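Local structure of Serine/threonine-protein kinase Tel1 (Chaetomium thermophilum, 6SKY) at residues S2154-L2166 / L2188-V2202. The protein is a PI3-kinase-related protein kinase that phosphorylates serine and threonine residues, probably at [ST]-Q sites, and is thought to activate checkpoint signalling after DNA damage. Residues are numbered along the deposited sequence; the frame is centred on the assembly and turned at random.
Sequences SADARLVQIRGML and LSDLIPSCESLGLSV
The ends of Ile-2162 and Val-2202 meet head on, CD1 of the isoleucine lying 3.7 Å from CG2 of the valine, at the buried side of this contact. The same CD1 also meets SG of Cys-2195 at 3.6 Å; with CG1 anti to the carbonyl carbon (chi1 -71°), the long branch of Ile-2162 is directed between these two partners. That sulfur packs on CG of Arg-2158 as well, 3.5 Å away. CD1 of Leu-2200 lies 3.8 Å from CB of Arg-2158 and also touches the carbonyl O of Ala-2155, extending the close packing toward the helix start. Further along the helix, Met-2165 and Leu-2188 run alongside each other, pointing opposite ways, SD of Met-2165 resting 3.6 Å from CD2 of Leu-2188. The other methyl of that leucine, CD1, is met at 3.7 Å by CD2 of Leu-2166, whose side chain crosses it at about a right angle.

These contacts join neighbouring helices of the FAT domain's alpha-solenoid: the helix containing 2154-2166 packs against the end of helix 2178-2189 and the irregular connection leading into helix 2203-2217, for which Val-2202 is the N-cap residue. Gln-2161 and Met-2165 of the same helix as Ile-2162 also touch helix 2124-2143.

The outer side is looser and partly polar. The Arg-2158 chain bends at chi2 (62°), carrying the guanidinium toward Ser-2194. NH1 donates to OG of that serine, which lies in the guanidinium plane, the N-H...O angle modelled at 141°. CG of Leu-2191 sits over one face, offset toward its rim. NH2 hydrogen-bonds to OG of Ser-2142; with bonds at NH1 and NH2 the group is probably restrained from turning. At the border, CB and OG of Ser-2154 lean on the methyls of Leu-2198 without a hydrogen bond, beside the solvent-exposed turn at Gly-2199.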
loop_
_atom_site.group_PDB
_atom_site.type_symbol
_atom_site.label_atom_id
_atom_site.label_comp_id
_atom_site.label_asym_id
_atom_site.label_seq_id
_atom_site.Cartn_x
_atom_site.Cartn_y
_atom_site.Cartn_z
ATOM N N SER A 2154 31.037 -26.826 19.426
ATOM C CA SER A 2154 30.554 -25.588 18.837
ATOM C C SER A 2154 29.535 -25.825 17.735
ATOM O O SER A 2154 28.719 -24.939 17.468
ATOM C CB SER A 2154 31.719 -24.774 18.288
ATOM O OG SER A 2154 31.271 -23.495 17.886
ATOM N N ALA A 2155 29.562 -26.991 17.094
ATOM C CA ALA A 2155 28.547 -27.309 16.102
ATOM C C ALA A 2155 27.171 -27.416 16.742
ATOM O O ALA A 2155 26.178 -26.967 16.165
ATOM C CB ALA A 2155 28.909 -28.603 15.384
ATOM N N ASP A 2156 27.094 -27.986 17.946
ATOM C CA ASP A 2156 25.820 -28.076 18.653
ATOM C C ASP A 2156 25.278 -26.699 19.003
ATOM O O ASP A 2156 24.091 -26.415 18.807
ATOM C CB ASP A 2156 25.988 -28.908 19.918
ATOM C CG ASP A 2156 26.320 -30.350 19.626
ATOM O OD1 ASP A 2156 25.894 -30.852 18.566
ATOM O OD2 ASP A 2156 26.998 -30.987 20.460
ATOM N N ALA A 2157 26.133 -25.834 19.545
ATOM C CA ALA A 2157 25.699 -24.492 19.903
ATOM C C ALA A 2157 25.266 -23.705 18.676
ATOM O O ALA A 2157 24.258 -22.990 18.707
ATOM C CB ALA A 2157 26.820 -23.769 20.640
ATOM N N ARG A 2158 26.002 -23.843 17.575
ATOM C CA ARG A 2158 25.630 -23.153 16.349
ATOM C C ARG A 2158 24.298 -23.652 15.818
ATOM O O ARG A 2158 23.446 -22.857 15.406
ATOM C CB ARG A 2158 26.719 -23.342 15.307
ATOM C CG ARG A 2158 26.716 -22.294 14.260
ATOM C CD ARG A 2158 26.968 -20.961 14.886
ATOM N NE ARG A 2158 27.750 -20.114 14.010
ATOM C CZ ARG A 2158 28.438 -19.064 14.427
ATOM N NH1 ARG A 2158 29.129 -18.344 13.559
ATOM N NH2 ARG A 2158 28.437 -18.738 15.709
ATOM N N LEU A 2159 24.100 -24.966 15.818
ATOM C CA LEU A 2159 22.856 -25.523 15.314
ATOM C C LEU A 2159 21.670 -25.068 16.148
ATOM O O LEU A 2159 20.602 -24.756 15.605
ATOM C CB LEU A 2159 22.956 -27.041 15.296
ATOM C CG LEU A 2159 21.912 -27.761 14.466
ATOM C CD1 LEU A 2159 21.890 -27.171 13.090
ATOM C CD2 LEU A 2159 22.258 -29.218 14.410
ATOM N N VAL A 2160 21.836 -25.007 17.470
ATOM C CA VAL A 2160 20.720 -24.594 18.308
ATOM C C VAL A 2160 20.440 -23.108 18.137
ATOM O O VAL A 2160 19.279 -22.680 18.191
ATOM C CB VAL A 2160 20.984 -24.981 19.774
ATOM C CG1 VAL A 2160 21.372 -23.792 20.600
ATOM C CG2 VAL A 2160 19.764 -25.632 20.358
ATOM N N GLN A 2161 21.471 -22.304 17.876
ATOM C CA GLN A 2161 21.243 -20.893 17.589
ATOM C C GLN A 2161 20.455 -20.713 16.302
ATOM O O GLN A 2161 19.527 -19.899 16.235
ATOM C CB GLN A 2161 22.573 -20.164 17.494
ATOM C CG GLN A 2161 22.446 -18.717 17.149
ATOM C CD GLN A 2161 23.757 -18.112 16.768
ATOM O OE1 GLN A 2161 24.751 -18.804 16.636
ATOM N NE2 GLN A 2161 23.770 -16.811 16.584
ATOM N N ILE A 2162 20.813 -21.471 15.268
ATOM C CA ILE A 2162 20.101 -21.396 13.998
ATOM C C ILE A 2162 18.639 -21.772 14.182
ATOM O O ILE A 2162 17.737 -21.091 13.680
ATOM C CB ILE A 2162 20.790 -22.290 12.957
ATOM C CG1 ILE A 2162 22.122 -21.675 12.558
ATOM C CG2 ILE A 2162 19.918 -22.476 11.750
ATOM C CD1 ILE A 2162 22.959 -22.579 11.753
ATOM N N ARG A 2163 18.381 -22.860 14.902
ATOM C CA ARG A 2163 17.002 -23.289 15.102
ATOM C C ARG A 2163 16.189 -22.256 15.875
ATOM O O ARG A 2163 15.027 -21.991 15.536
ATOM C CB ARG A 2163 16.976 -24.628 15.816
ATOM C CG ARG A 2163 17.577 -25.742 15.024
ATOM C CD ARG A 2163 16.825 -27.004 15.298
ATOM N NE ARG A 2163 17.443 -28.163 14.675
ATOM C CZ ARG A 2163 18.254 -29.001 15.308
ATOM N NH1 ARG A 2163 18.771 -30.036 14.662
ATOM N NH2 ARG A 2163 18.547 -28.807 16.586
ATOM N N GLY A 2164 16.769 -21.672 16.923
ATOM C CA GLY A 2164 16.066 -20.625 17.645
ATOM C C GLY A 2164 15.739 -19.433 16.770
ATOM O O GLY A 2164 14.653 -18.854 16.870
ATOM N N MET A 2165 16.663 -19.059 15.888
ATOM C CA MET A 2165 16.403 -17.942 14.986
ATOM C C MET A 2165 15.275 -18.252 14.011
ATOM O O MET A 2165 14.433 -17.391 13.737
ATOM C CB MET A 2165 17.668 -17.580 14.228
ATOM C CG MET A 2165 18.557 -16.592 14.932
ATOM S SD MET A 2165 20.149 -16.439 14.115
ATOM C CE MET A 2165 20.427 -14.690 14.276
ATOM N N LEU A 2166 15.242 -19.464 13.464
ATOM C CA LEU A 2166 14.173 -19.803 12.528
ATOM C C LEU A 2166 12.812 -19.812 13.220
ATOM O O LEU A 2166 11.797 -19.391 12.640
ATOM C CB LEU A 2166 14.466 -21.147 11.872
ATOM C CG LEU A 2166 15.729 -21.186 11.013
ATOM C CD1 LEU A 2166 16.012 -22.573 10.528
ATOM C CD2 LEU A 2166 15.596 -20.258 9.849
ATOM N N LEU A 2188 21.029 -14.302 9.834
ATOM C CA LEU A 2188 21.189 -15.730 9.580
ATOM C C LEU A 2188 22.075 -15.978 8.373
ATOM O O LEU A 2188 22.911 -16.881 8.390
ATOM C CB LEU A 2188 19.832 -16.387 9.365
ATOM C CG LEU A 2188 19.073 -16.965 10.547
ATOM C CD1 LEU A 2188 17.663 -17.243 10.126
ATOM C CD2 LEU A 2188 19.733 -18.223 11.014
ATOM N N SER A 2189 21.888 -15.203 7.306
ATOM C CA SER A 2189 22.733 -15.358 6.134
ATOM C C SER A 2189 24.183 -15.058 6.451
ATOM O O SER A 2189 25.083 -15.606 5.810
ATOM C CB SER A 2189 22.244 -14.455 5.011
ATOM O OG SER A 2189 21.003 -14.893 4.512
ATOM N N ASP A 2190 24.436 -14.190 7.427
ATOM C CA ASP A 2190 25.824 -13.930 7.798
ATOM C C ASP A 2190 26.474 -15.073 8.566
ATOM O O ASP A 2190 27.688 -15.042 8.769
ATOM C CB ASP A 2190 25.916 -12.653 8.616
ATOM C CG ASP A 2190 25.712 -11.432 7.777
ATOM O OD1 ASP A 2190 25.199 -11.573 6.654
ATOM O OD2 ASP A 2190 26.071 -10.330 8.227
ATOM N N LEU A 2191 25.716 -16.073 8.987
ATOM C CA LEU A 2191 26.255 -17.187 9.749
ATOM C C LEU A 2191 26.676 -18.359 8.883
ATOM O O LEU A 2191 27.220 -19.325 9.415
ATOM C CB LEU A 2191 25.222 -17.680 10.761
ATOM C CG LEU A 2191 25.330 -17.243 12.214
ATOM C CD1 LEU A 2191 25.737 -15.804 12.318
ATOM C CD2 LEU A 2191 24.005 -17.455 12.881
ATOM N N ILE A 2192 26.436 -18.312 7.580
ATOM C CA ILE A 2192 26.679 -19.461 6.713
ATOM C C ILE A 2192 28.172 -19.716 6.522
ATOM O O ILE A 2192 28.591 -20.880 6.578
ATOM C CB ILE A 2192 25.956 -19.294 5.370
ATOM C CG1 ILE A 2192 24.495 -19.695 5.518
ATOM C CG2 ILE A 2192 26.606 -20.122 4.296
ATOM C CD1 ILE A 2192 23.699 -19.529 4.262
ATOM N N PRO A 2193 29.016 -18.700 6.293
ATOM C CA PRO A 2193 30.461 -18.974 6.228
ATOM C C PRO A 2193 31.011 -19.682 7.455
ATOM O O PRO A 2193 31.731 -20.676 7.324
ATOM C CB PRO A 2193 31.055 -17.575 6.063
ATOM C CG PRO A 2193 30.025 -16.830 5.364
ATOM C CD PRO A 2193 28.732 -17.306 5.911
ATOM N N SER A 2194 30.691 -19.196 8.648
ATOM C CA SER A 2194 31.168 -19.801 9.880
ATOM C C SER A 2194 30.362 -21.018 10.295
ATOM O O SER A 2194 30.583 -21.541 11.387
ATOM C CB SER A 2194 31.158 -18.770 11.004
ATOM O OG SER A 2194 29.880 -18.181 11.131
ATOM N N CYS A 2195 29.420 -21.466 9.470
ATOM C CA CYS A 2195 28.741 -22.734 9.691
ATOM C C CYS A 2195 29.280 -23.846 8.816
ATOM O O CYS A 2195 29.180 -25.015 9.189
ATOM C CB CYS A 2195 27.240 -22.595 9.436
ATOM S SG CYS A 2195 26.297 -21.847 10.770
ATOM N N GLU A 2196 29.841 -23.509 7.657
ATOM C CA GLU A 2196 30.417 -24.506 6.769
ATOM C C GLU A 2196 31.799 -24.950 7.217
ATOM O O GLU A 2196 32.285 -25.983 6.748
ATOM C CB GLU A 2196 30.487 -23.956 5.347
ATOM C CG GLU A 2196 29.132 -23.594 4.771
ATOM C CD GLU A 2196 29.229 -22.775 3.501
ATOM O OE1 GLU A 2196 30.319 -22.237 3.218
ATOM O OE2 GLU A 2196 28.212 -22.666 2.785
ATOM N N SER A 2197 32.440 -24.196 8.102
ATOM C CA SER A 2197 33.717 -24.600 8.664
ATOM C C SER A 2197 33.563 -25.458 9.909
ATOM O O SER A 2197 34.519 -26.134 10.299
ATOM C CB SER A 2197 34.557 -23.367 8.995
ATOM O OG SER A 2197 33.919 -22.569 9.972
ATOM N N LEU A 2198 32.395 -25.434 10.544
ATOM C CA LEU A 2198 32.086 -26.321 11.653
ATOM C C LEU A 2198 31.514 -27.651 11.191
ATOM O O LEU A 2198 31.282 -28.531 12.023
ATOM C CB LEU A 2198 31.100 -25.651 12.609
ATOM C CG LEU A 2198 31.607 -24.447 13.389
ATOM C CD1 LEU A 2198 30.451 -23.645 13.935
ATOM C CD2 LEU A 2198 32.492 -24.916 14.507
ATOM N N GLY A 2199 31.279 -27.816 9.895
ATOM C CA GLY A 2199 30.735 -29.051 9.382
ATOM C C GLY A 2199 29.231 -29.119 9.347
ATOM O O GLY A 2199 28.671 -30.214 9.458
ATOM N N LEU A 2200 28.555 -27.987 9.196
ATOM C CA LEU A 2200 27.102 -27.929 9.195
ATOM C C LEU A 2200 26.591 -27.612 7.799
ATOM O O LEU A 2200 27.193 -26.820 7.072
ATOM C CB LEU A 2200 26.595 -26.871 10.173
ATOM C CG LEU A 2200 26.864 -27.095 11.651
ATOM C CD1 LEU A 2200 26.490 -25.861 12.410
ATOM C CD2 LEU A 2200 26.070 -28.261 12.135
ATOM N N SER A 2201 25.475 -28.224 7.434
ATOM C CA SER A 2201 24.800 -27.955 6.172
ATOM C C SER A 2201 23.484 -27.274 6.513
ATOM O O SER A 2201 22.482 -27.933 6.776
ATOM C CB SER A 2201 24.580 -29.226 5.389
ATOM O OG SER A 2201 25.802 -29.902 5.175
ATOM N N VAL A 2202 23.495 -25.946 6.524
ATOM C CA VAL A 2202 22.306 -25.190 6.887
ATOM C C VAL A 2202 22.015 -24.117 5.852
ATOM O O VAL A 2202 21.362 -23.118 6.156
ATOM C CB VAL A 2202 22.450 -24.557 8.279
ATOM C CG1 VAL A 2202 22.466 -25.622 9.343
ATOM C CG2 VAL A 2202 23.701 -23.727 8.341
#